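PDB 4GNX: putative uncharacterized protein from Ustilago maydis, which probably serves as the large subunit of replication protein A, binding single-stranded DNA through successive OB-fold domains, the last of which carries a zinc site. Local coordinates for residues L67-N71 / H72-I76; N327-E331 / K332-S336; G361-E364 / D365-L369. One frame throughout, in Å; residues are numbered along the deposited sequence.

Contact 1. Residues L67-N71 / H72-I76; sequences LLQEN and HVYLI
L68 and Y74 are brought together by matching first torsions: each carries its CG beside the backbone N, with chi1 at -66° in L68 and -57° in Y74. The tyrosine ring thereby reaches back from the strand toward the incoming loop, and methyl CD2 of L68 settles above the middle of one ring face. It stands 3.6 Å from the ring centroid, almost exactly on the normal, a well-centred CH-pi contact. Further along the ring, Y74 OH takes the backbone N-H of Q69, with 2.7 Å between Q69 N and Y74 OH. One aromatic side chain is therefore fixed twice by the loop it faces, through its face and through its hydroxyl.

The chain reverses between these anchor points in a type II beta turn from Q69 to H72. It closes with H72 N donating to Q69 O at 3.2 Å, and N71 supplies the positive phi that this turn needs at its third position. The Q69 and H72 side chains run side by side in the same direction. The amide plane stands nearly perpendicular to the imidazole, and Q69 OE1 lies over one ring face, 3.9 Å from H72 NE2. The other ring nitrogen, ND1, is hydrogen-bonded to E107.

In the OB fold, this turn leads from helix 59-64 into strand 73-77. That strand runs antiparallel between strands 17-30 and 104-107, while L68 and Y74 both pack on I105 and L68 also reaches F99 of strand 95-99.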
loop_
_atom_site.group_PDB
_atom_site.type_symbol
_atom_site.label_atom_id
_atom_site.label_comp_id
_atom_site.label_asym_id
_atom_site.label_seq_id
_atom_site.Cartn_x
_atom_site.Cartn_y
_atom_site.Cartn_z
ATOM N N LEU C 67 4.168 13.806 -35.081
ATOM C CA LEU C 67 4.139 12.679 -36.004
ATOM C C LEU C 67 3.342 11.455 -35.543
ATOM O O LEU C 67 2.832 10.702 -36.367
ATOM C CB LEU C 67 5.581 12.272 -36.337
ATOM C CG LEU C 67 5.895 11.174 -37.353
ATOM C CD1 LEU C 67 5.194 11.406 -38.687
ATOM C CD2 LEU C 67 7.398 11.092 -37.547
ATOM N N LEU C 68 3.244 11.242 -34.237
ATOM C CA LEU C 68 2.630 10.010 -33.738
ATOM C C LEU C 68 1.239 10.267 -33.176
ATOM O O LEU C 68 1.066 11.114 -32.303
ATOM C CB LEU C 68 3.522 9.352 -32.681
ATOM C CG LEU C 68 4.891 8.794 -33.081
ATOM C CD1 LEU C 68 5.750 8.610 -31.838
ATOM C CD2 LEU C 68 4.754 7.482 -33.840
ATOM N N GLN C 69 0.252 9.532 -33.676
ATOM C CA GLN C 69 -1.138 9.776 -33.298
ATOM C C GLN C 69 -1.825 8.485 -32.892
ATOM O O GLN C 69 -1.645 7.458 -33.546
ATOM C CB GLN C 69 -1.889 10.460 -34.444
ATOM C CG GLN C 69 -1.436 11.886 -34.707
ATOM C CD GLN C 69 -2.066 12.476 -35.956
ATOM O OE1 GLN C 69 -2.973 11.881 -36.561
ATOM N NE2 GLN C 69 -1.593 13.659 -36.355
ATOM N N GLU C 70 -2.614 8.536 -31.818
ATOM C CA GLU C 70 -3.229 7.321 -31.267
ATOM C C GLU C 70 -4.048 6.489 -32.255
ATOM O O GLU C 70 -4.738 7.013 -33.114
ATOM C CB GLU C 70 -3.998 7.551 -29.949
ATOM C CG GLU C 70 -4.136 8.989 -29.460
ATOM C CD GLU C 70 -4.311 9.077 -27.942
ATOM O OE1 GLU C 70 -3.411 8.618 -27.201
ATOM O OE2 GLU C 70 -5.352 9.607 -27.483
ATOM N N ASN C 71 -3.896 5.179 -32.127
ATOM C CA ASN C 71 -4.616 4.196 -32.904
ATOM C C ASN C 71 -4.103 4.056 -34.334
ATOM O O ASN C 71 -4.540 3.167 -35.074
ATOM C CB ASN C 71 -6.116 4.470 -32.860
ATOM C CG ASN C 71 -6.934 3.226 -33.092
ATOM O OD1 ASN C 71 -6.564 2.134 -32.646
ATOM N ND2 ASN C 71 -8.044 3.376 -33.796
ATOM N N HIS C 72 -3.166 4.924 -34.708
ATOM C CA HIS C 72 -2.467 4.815 -35.989
ATOM C C HIS C 72 -1.282 3.890 -35.855
ATOM O O HIS C 72 -0.789 3.679 -34.749
ATOM C CB HIS C 72 -2.028 6.190 -36.478
ATOM C CG HIS C 72 -3.171 7.092 -36.879
ATOM N ND1 HIS C 72 -3.467 7.354 -38.162
ATOM C CD2 HIS C 72 -4.092 7.800 -36.111
ATOM C CE1 HIS C 72 -4.523 8.187 -38.220
ATOM N NE2 HIS C 72 -4.904 8.460 -36.963
ATOM N N VAL C 73 -0.820 3.347 -36.982
ATOM C CA VAL C 73 0.180 2.263 -37.027
ATOM C C VAL C 73 1.470 2.722 -37.695
ATOM O O VAL C 73 1.434 3.324 -38.766
ATOM C CB VAL C 73 -0.360 1.045 -37.806
ATOM C CG1 VAL C 73 0.742 0.033 -38.089
ATOM C CG2 VAL C 73 -1.514 0.396 -37.057
ATOM N N TYR C 74 2.610 2.414 -37.081
ATOM C CA TYR C 74 3.873 2.956 -37.564
ATOM C C TYR C 74 5.012 1.948 -37.680
ATOM O O TYR C 74 5.054 0.935 -36.974
ATOM C CB TYR C 74 4.326 4.096 -36.657
ATOM C CG TYR C 74 3.339 5.232 -36.514
ATOM C CD1 TYR C 74 2.277 5.151 -35.612
ATOM C CD2 TYR C 74 3.483 6.402 -37.260
ATOM C CE1 TYR C 74 1.380 6.198 -35.468
ATOM C CE2 TYR C 74 2.593 7.455 -37.116
ATOM C CZ TYR C 74 1.543 7.346 -36.219
ATOM O OH TYR C 74 0.653 8.380 -36.072
ATOM N N LEU C 75 5.925 2.254 -38.598
ATOM C CA LEU C 75 7.213 1.596 -38.717
ATOM C C LEU C 75 8.178 2.445 -37.929
ATOM O O LEU C 75 8.442 3.598 -38.296
ATOM C CB LEU C 75 7.685 1.585 -40.171
ATOM C CG LEU C 75 7.249 0.455 -41.098
ATOM C CD1 LEU C 75 7.046 0.991 -42.509
ATOM C CD2 LEU C 75 8.272 -0.668 -41.080
ATOM N N ILE C 76 8.699 1.873 -36.847
ATOM C CA ILE C 76 9.668 2.552 -36.005
ATOM C C ILE C 76 10.983 1.781 -36.053
ATOM O O ILE C 76 10.999 0.541 -36.072
ATOM C CB ILE C 76 9.154 2.680 -34.566
ATOM C CG1 ILE C 76 7.805 3.397 -34.549
ATOM C CG2 ILE C 76 10.164 3.418 -33.694
ATOM C CD1 ILE C 76 6.962 3.050 -33.340
#

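Contact 2. Residues N327-E331 / K332-S336; sequences NWRCE and KCDRS. With ZN (zinc ion), chain I.
C330 and C333 place their sulfurs on one zinc ion, yet C333 SG is also modelled as disulfide-bonded to C311, itself a ligand of the same metal. That double role is chemically odd, so at this resolution the disulfide is doubtful. C330 SG and C333 SG each lie 2.4 Å from the zinc. C330 sends its sulfur anti to the backbone N (chi1 -177°), whereas C333 tucks SG between its own N and carbonyl carbon (chi1 61°), and the two converge. The backbone N-H of C333 also points almost straight at C330 SG, at 3.5 Å from N to SG, which would help to settle the thiolate charge.

A type I turn from E331 to D334 carries the chain round, and D334 with R335 opposite C330 makes a G1 beta bulge. Beyond it, C330 N donates to R335 O at 3.0 Å. Away from the metal, the extended R329 chain runs alongside D334. NH2 makes a salt bridge with D334 OD1, which lies in the guanidinium plane but is met from above the carboxylate plane, while NH1 makes a second one with E331 OE1, so one arginine links two acids in a network.

S336 packs its CB on N327, with OG bonded to D323. C311 and C316 complete the four-cysteine site, its CxxC hairpin resembling the zinc-ribbon element of the C-terminal DNA-binding domain in RPA large subunits.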
loop_
_atom_site.group_PDB
_atom_site.type_symbol
_atom_site.label_atom_id
_atom_site.label_comp_id
_atom_site.label_asym_id
_atom_site.label_seq_id
_atom_site.Cartn_x
_atom_site.Cartn_y
_atom_site.Cartn_z
ATOM N N ASN C 327 -24.157 13.794 43.746
ATOM C CA ASN C 327 -24.655 13.064 42.610
ATOM C C ASN C 327 -24.047 13.623 41.351
ATOM O O ASN C 327 -23.516 14.726 41.364
ATOM C CB ASN C 327 -26.174 13.152 42.575
ATOM C CG ASN C 327 -26.813 12.307 43.652
ATOM O OD1 ASN C 327 -26.348 11.186 43.909
ATOM N ND2 ASN C 327 -27.872 12.834 44.301
ATOM N N TRP C 328 -24.115 12.860 40.270
ATOM C CA TRP C 328 -23.619 13.333 38.987
ATOM C C TRP C 328 -24.669 14.088 38.217
ATOM O O TRP C 328 -25.665 13.496 37.790
ATOM C CB TRP C 328 -23.058 12.171 38.184
ATOM C CG TRP C 328 -21.810 11.637 38.831
ATOM C CD1 TRP C 328 -21.701 10.594 39.740
ATOM C CD2 TRP C 328 -20.455 12.147 38.677
ATOM N NE1 TRP C 328 -20.408 10.415 40.125
ATOM C CE2 TRP C 328 -19.609 11.314 39.526
ATOM C CE3 TRP C 328 -19.873 13.153 37.922
ATOM C CZ2 TRP C 328 -18.242 11.505 39.609
ATOM C CZ3 TRP C 328 -18.497 13.333 38.015
ATOM C CH2 TRP C 328 -17.703 12.524 38.840
ATOM N N ARG C 329 -24.453 15.400 38.036
ATOM C CA ARG C 329 -25.401 16.258 37.310
ATOM C C ARG C 329 -25.056 16.546 35.827
ATOM O O ARG C 329 -23.925 16.953 35.511
ATOM C CB ARG C 329 -25.664 17.573 38.070
ATOM C CG ARG C 329 -26.586 18.527 37.316
ATOM C CD ARG C 329 -27.351 19.492 38.208
ATOM N NE ARG C 329 -28.559 19.996 37.528
ATOM C CZ ARG C 329 -28.612 21.095 36.769
ATOM N NH1 ARG C 329 -27.533 21.850 36.581
ATOM N NH2 ARG C 329 -29.751 21.449 36.192
ATOM N N CYS C 330 -26.049 16.344 34.945
ATOM C CA CYS C 330 -25.999 16.803 33.551
ATOM C C CYS C 330 -26.690 18.152 33.412
ATOM O O CYS C 330 -27.751 18.368 34.000
ATOM C CB CYS C 330 -26.674 15.799 32.600
ATOM S SG CYS C 330 -26.577 16.283 30.849
ATOM N N GLU C 331 -26.102 19.052 32.627
ATOM C CA GLU C 331 -26.722 20.359 32.360
ATOM C C GLU C 331 -27.865 20.242 31.352
ATOM O O GLU C 331 -29.013 20.542 31.676
ATOM C CB GLU C 331 -25.692 21.395 31.867
ATOM C CG GLU C 331 -24.668 21.860 32.893
ATOM C CD GLU C 331 -25.283 22.144 34.245
ATOM O OE1 GLU C 331 -25.499 21.185 35.017
ATOM O OE2 GLU C 331 -25.543 23.328 34.541
ATOM N N LYS C 332 -27.520 19.796 30.140
ATOM C CA LYS C 332 -28.449 19.675 29.012
ATOM C C LYS C 332 -29.744 18.991 29.415
ATOM O O LYS C 332 -30.844 19.535 29.189
ATOM C CB LYS C 332 -27.811 18.892 27.850
ATOM C CG LYS C 332 -28.699 18.746 26.613
ATOM C CD LYS C 332 -28.861 17.284 26.210
ATOM C CE LYS C 332 -29.322 17.122 24.768
ATOM N NZ LYS C 332 -28.236 17.386 23.782
ATOM N N CYS C 333 -29.619 17.792 29.986
ATOM C CA CYS C 333 -30.809 17.051 30.369
ATOM C C CYS C 333 -31.248 17.336 31.815
ATOM O O CYS C 333 -32.239 16.774 32.291
ATOM C CB CYS C 333 -30.731 15.560 29.994
ATOM S SG CYS C 333 -29.411 14.593 30.725
ATOM N N ASP C 334 -30.531 18.246 32.481
ATOM C CA ASP C 334 -30.993 18.860 33.732
ATOM C C ASP C 334 -31.517 17.800 34.711
ATOM O O ASP C 334 -32.719 17.675 34.927
ATOM C CB ASP C 334 -32.045 19.936 33.419
ATOM C CG ASP C 334 -32.502 20.717 34.653
ATOM O OD1 ASP C 334 -32.038 20.435 35.779
ATOM O OD2 ASP C 334 -33.352 21.625 34.488
ATOM N N ARG C 335 -30.591 17.034 35.286
ATOM C CA ARG C 335 -30.913 15.906 36.161
ATOM C C ARG C 335 -29.625 15.329 36.758
ATOM O O ARG C 335 -28.532 15.824 36.474
ATOM C CB ARG C 335 -31.666 14.825 35.382
ATOM C CG ARG C 335 -32.407 13.844 36.260
ATOM C CD ARG C 335 -32.656 12.529 35.546
ATOM N NE ARG C 335 -33.451 11.684 36.427
ATOM C CZ ARG C 335 -32.984 10.635 37.092
ATOM N NH1 ARG C 335 -31.721 10.261 36.952
ATOM N NH2 ARG C 335 -33.798 9.946 37.886
ATOM N N SER C 336 -29.771 14.287 37.579
ATOM C CA SER C 336 -28.660 13.657 38.283
ATOM C C SER C 336 -28.829 12.152 38.423
ATOM O O SER C 336 -29.939 11.660 38.589
ATOM C CB SER C 336 -28.447 14.275 39.668
ATOM O OG SER C 336 -27.985 15.610 39.573
HETATM ZN ZN ZN I . -27.480 14.673 29.394
#

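Contact 3. Residues G361-E364 / D365-L369; sequences GFNE and DATQL. With nucleotides of chain G.
F362 and A366 meet at the packed side of the helix start, where the carbonyl of F362 receives the A366 N-H at 2.9 Å from O to N. The bond is close to straight, 166° at the hydrogen, and A366 CB lies beside the same oxygen. One residue on, N363 O is gripped by T367, whose hydroxyl donates to it at 2.6 Å from OG1 to O. With chi1 at -64°, OG1 sits beside the T367 backbone N, which turns the hydroxyl back toward the preceding turn. T367 N donates to E364 O at 3.2 Å, from well above that carbonyl's plane, and only weakly to N363 O. D365 belongs to this packed side too, touching I421 and R423 and directing OD1 to the backbone N of A424.

F362 is at the N-cap position, right before helix 363-370, which follows an edge strand of the OB-fold sheet. Its CB points away from the helix, and the ring contacts the DNA: the thymine of DT13 of chain G lies over one face, with C4 3.4 Å above the F362 ring centre. T420 of strand 414-426 also touches this phenylalanine.

Toward solvent the contact thins out. E364 bends at chi2, and its carboxylate takes no part in the bonding between the segments; E364 OE1 stays 5.3 Å from D365 OD2, two like charges kept apart. The exposed Q368 gives its NE2 to A424 O.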
loop_
_atom_site.group_PDB
_atom_site.type_symbol
_atom_site.label_atom_id
_atom_site.label_comp_id
_atom_site.label_asym_id
_atom_site.label_seq_id
_atom_site.Cartn_x
_atom_site.Cartn_y
_atom_site.Cartn_z
ATOM N N GLY C 361 -9.504 9.885 19.453
ATOM C CA GLY C 361 -10.538 8.894 19.218
ATOM C C GLY C 361 -11.654 8.956 20.251
ATOM O O GLY C 361 -11.450 9.349 21.407
ATOM N N PHE C 362 -12.844 8.548 19.829
ATOM C CA PHE C 362 -13.996 8.567 20.692
ATOM C C PHE C 362 -14.484 7.164 20.999
ATOM O O PHE C 362 -13.907 6.183 20.532
ATOM C CB PHE C 362 -15.084 9.442 20.079
ATOM C CG PHE C 362 -14.675 10.877 19.938
ATOM C CD1 PHE C 362 -14.270 11.387 18.705
ATOM C CD2 PHE C 362 -14.659 11.720 21.047
ATOM C CE1 PHE C 362 -13.880 12.715 18.577
ATOM C CE2 PHE C 362 -14.271 13.052 20.925
ATOM C CZ PHE C 362 -13.879 13.547 19.688
ATOM N N ASN C 363 -15.565 7.092 21.776
ATOM C CA ASN C 363 -16.017 5.862 22.426
ATOM C C ASN C 363 -15.973 4.578 21.577
ATOM O O ASN C 363 -15.449 3.559 22.024
ATOM C CB ASN C 363 -17.398 6.072 23.060
ATOM C CG ASN C 363 -17.738 5.010 24.094
ATOM O OD1 ASN C 363 -18.691 4.251 23.919
ATOM N ND2 ASN C 363 -16.954 4.939 25.167
ATOM N N GLU C 364 -16.496 4.634 20.357
ATOM C CA GLU C 364 -16.567 3.444 19.511
ATOM C C GLU C 364 -15.172 2.960 19.139
ATOM O O GLU C 364 -14.769 1.851 19.504
ATOM C CB GLU C 364 -17.391 3.708 18.243
ATOM C CG GLU C 364 -18.842 4.120 18.479
ATOM C CD GLU C 364 -19.029 5.625 18.685
ATOM O OE1 GLU C 364 -18.021 6.348 18.945
ATOM O OE2 GLU C 364 -20.200 6.088 18.596
ATOM N N ASP C 365 -14.431 3.811 18.436
ATOM C CA ASP C 365 -13.107 3.463 17.905
ATOM C C ASP C 365 -12.036 3.254 18.977
ATOM O O ASP C 365 -11.132 2.425 18.818
ATOM C CB ASP C 365 -12.659 4.509 16.871
ATOM C CG ASP C 365 -13.480 4.437 15.566
ATOM O OD1 ASP C 365 -13.353 3.438 14.816
ATOM O OD2 ASP C 365 -14.257 5.377 15.288
ATOM N N ALA C 366 -12.137 3.992 20.076
ATOM C CA ALA C 366 -11.190 3.811 21.162
ATOM C C ALA C 366 -11.383 2.491 21.899
ATOM O O ALA C 366 -10.434 1.969 22.490
ATOM C CB ALA C 366 -11.231 4.988 22.120
ATOM N N THR C 367 -12.599 1.940 21.837
ATOM C CA THR C 367 -12.900 0.672 22.507
ATOM C C THR C 367 -12.140 -0.500 21.904
ATOM O O THR C 367 -11.576 -1.314 22.631
ATOM C CB THR C 367 -14.409 0.360 22.551
ATOM O OG1 THR C 367 -15.075 1.349 23.338
ATOM C CG2 THR C 367 -14.659 -0.994 23.182
ATOM N N GLN C 368 -12.119 -0.581 20.580
ATOM C CA GLN C 368 -11.347 -1.618 19.914
ATOM C C GLN C 368 -9.854 -1.362 20.033
ATOM O O GLN C 368 -9.051 -2.288 19.990
ATOM C CB GLN C 368 -11.741 -1.751 18.448
ATOM C CG GLN C 368 -11.691 -0.442 17.680
ATOM C CD GLN C 368 -11.528 -0.647 16.186
ATOM O OE1 GLN C 368 -10.771 -1.526 15.737
ATOM N NE2 GLN C 368 -12.234 0.172 15.399
ATOM N N LEU C 369 -9.472 -0.109 20.190
ATOM C CA LEU C 369 -8.069 0.167 20.375
ATOM C C LEU C 369 -7.557 -0.327 21.721
ATOM O O LEU C 369 -6.362 -0.502 21.897
ATOM C CB LEU C 369 -7.771 1.647 20.162
ATOM C CG LEU C 369 -7.084 1.898 18.815
ATOM C CD1 LEU C 369 -7.976 1.601 17.612
ATOM C CD2 LEU C 369 -6.576 3.319 18.728
ATOM P P DT G 13 -22.799 15.495 23.091
ATOM O OP1 DT G 13 -23.016 14.789 24.372
ATOM O OP2 DT G 13 -23.629 16.691 22.784
ATOM O "O5'" DT G 13 -21.255 15.887 22.973
ATOM C "C5'" DT G 13 -20.454 16.233 24.124
ATOM C "C4'" DT G 13 -19.385 15.189 24.368
ATOM O "O4'" DT G 13 -19.474 14.142 23.386
ATOM C "C3'" DT G 13 -17.947 15.685 24.272
ATOM O "O3'" DT G 13 -17.472 15.998 25.576
ATOM C "C2'" DT G 13 -17.168 14.457 23.831
ATOM C "C1'" DT G 13 -18.213 13.494 23.281
ATOM N N1 DT G 13 -18.007 13.153 21.869
ATOM C C2 DT G 13 -18.184 11.848 21.463
ATOM O O2 DT G 13 -18.485 10.944 22.228
ATOM N N3 DT G 13 -17.987 11.637 20.119
ATOM C C4 DT G 13 -17.643 12.580 19.167
ATOM O O4 DT G 13 -17.498 12.239 17.994
ATOM C C5 DT G 13 -17.476 13.930 19.666
ATOM C C7 DT G 13 -17.104 15.020 18.711
ATOM C C6 DT G 13 -17.667 14.144 20.973
#

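The three contacts follow one another along the chain, each folding a short piece of backbone onto itself. Contact 1 stands apart in the first OB domain, its centre about 58 Å from that of contact 3 and about 77 Å from that of contact 2. Contacts 2 and 3 both lie in the C-terminal replication factor-A domain, with centres about 25 Å apart, but have no strand or helix in common. Contact 2 is a surface hairpin ruled by metal and charge, whereas contacts 1 and 3 are partly buried and join OB-fold strands to their flanking turn or helix. Aromatic rings serve differently: in contact 1 the ring packs against protein, in contact 3 against a DNA base.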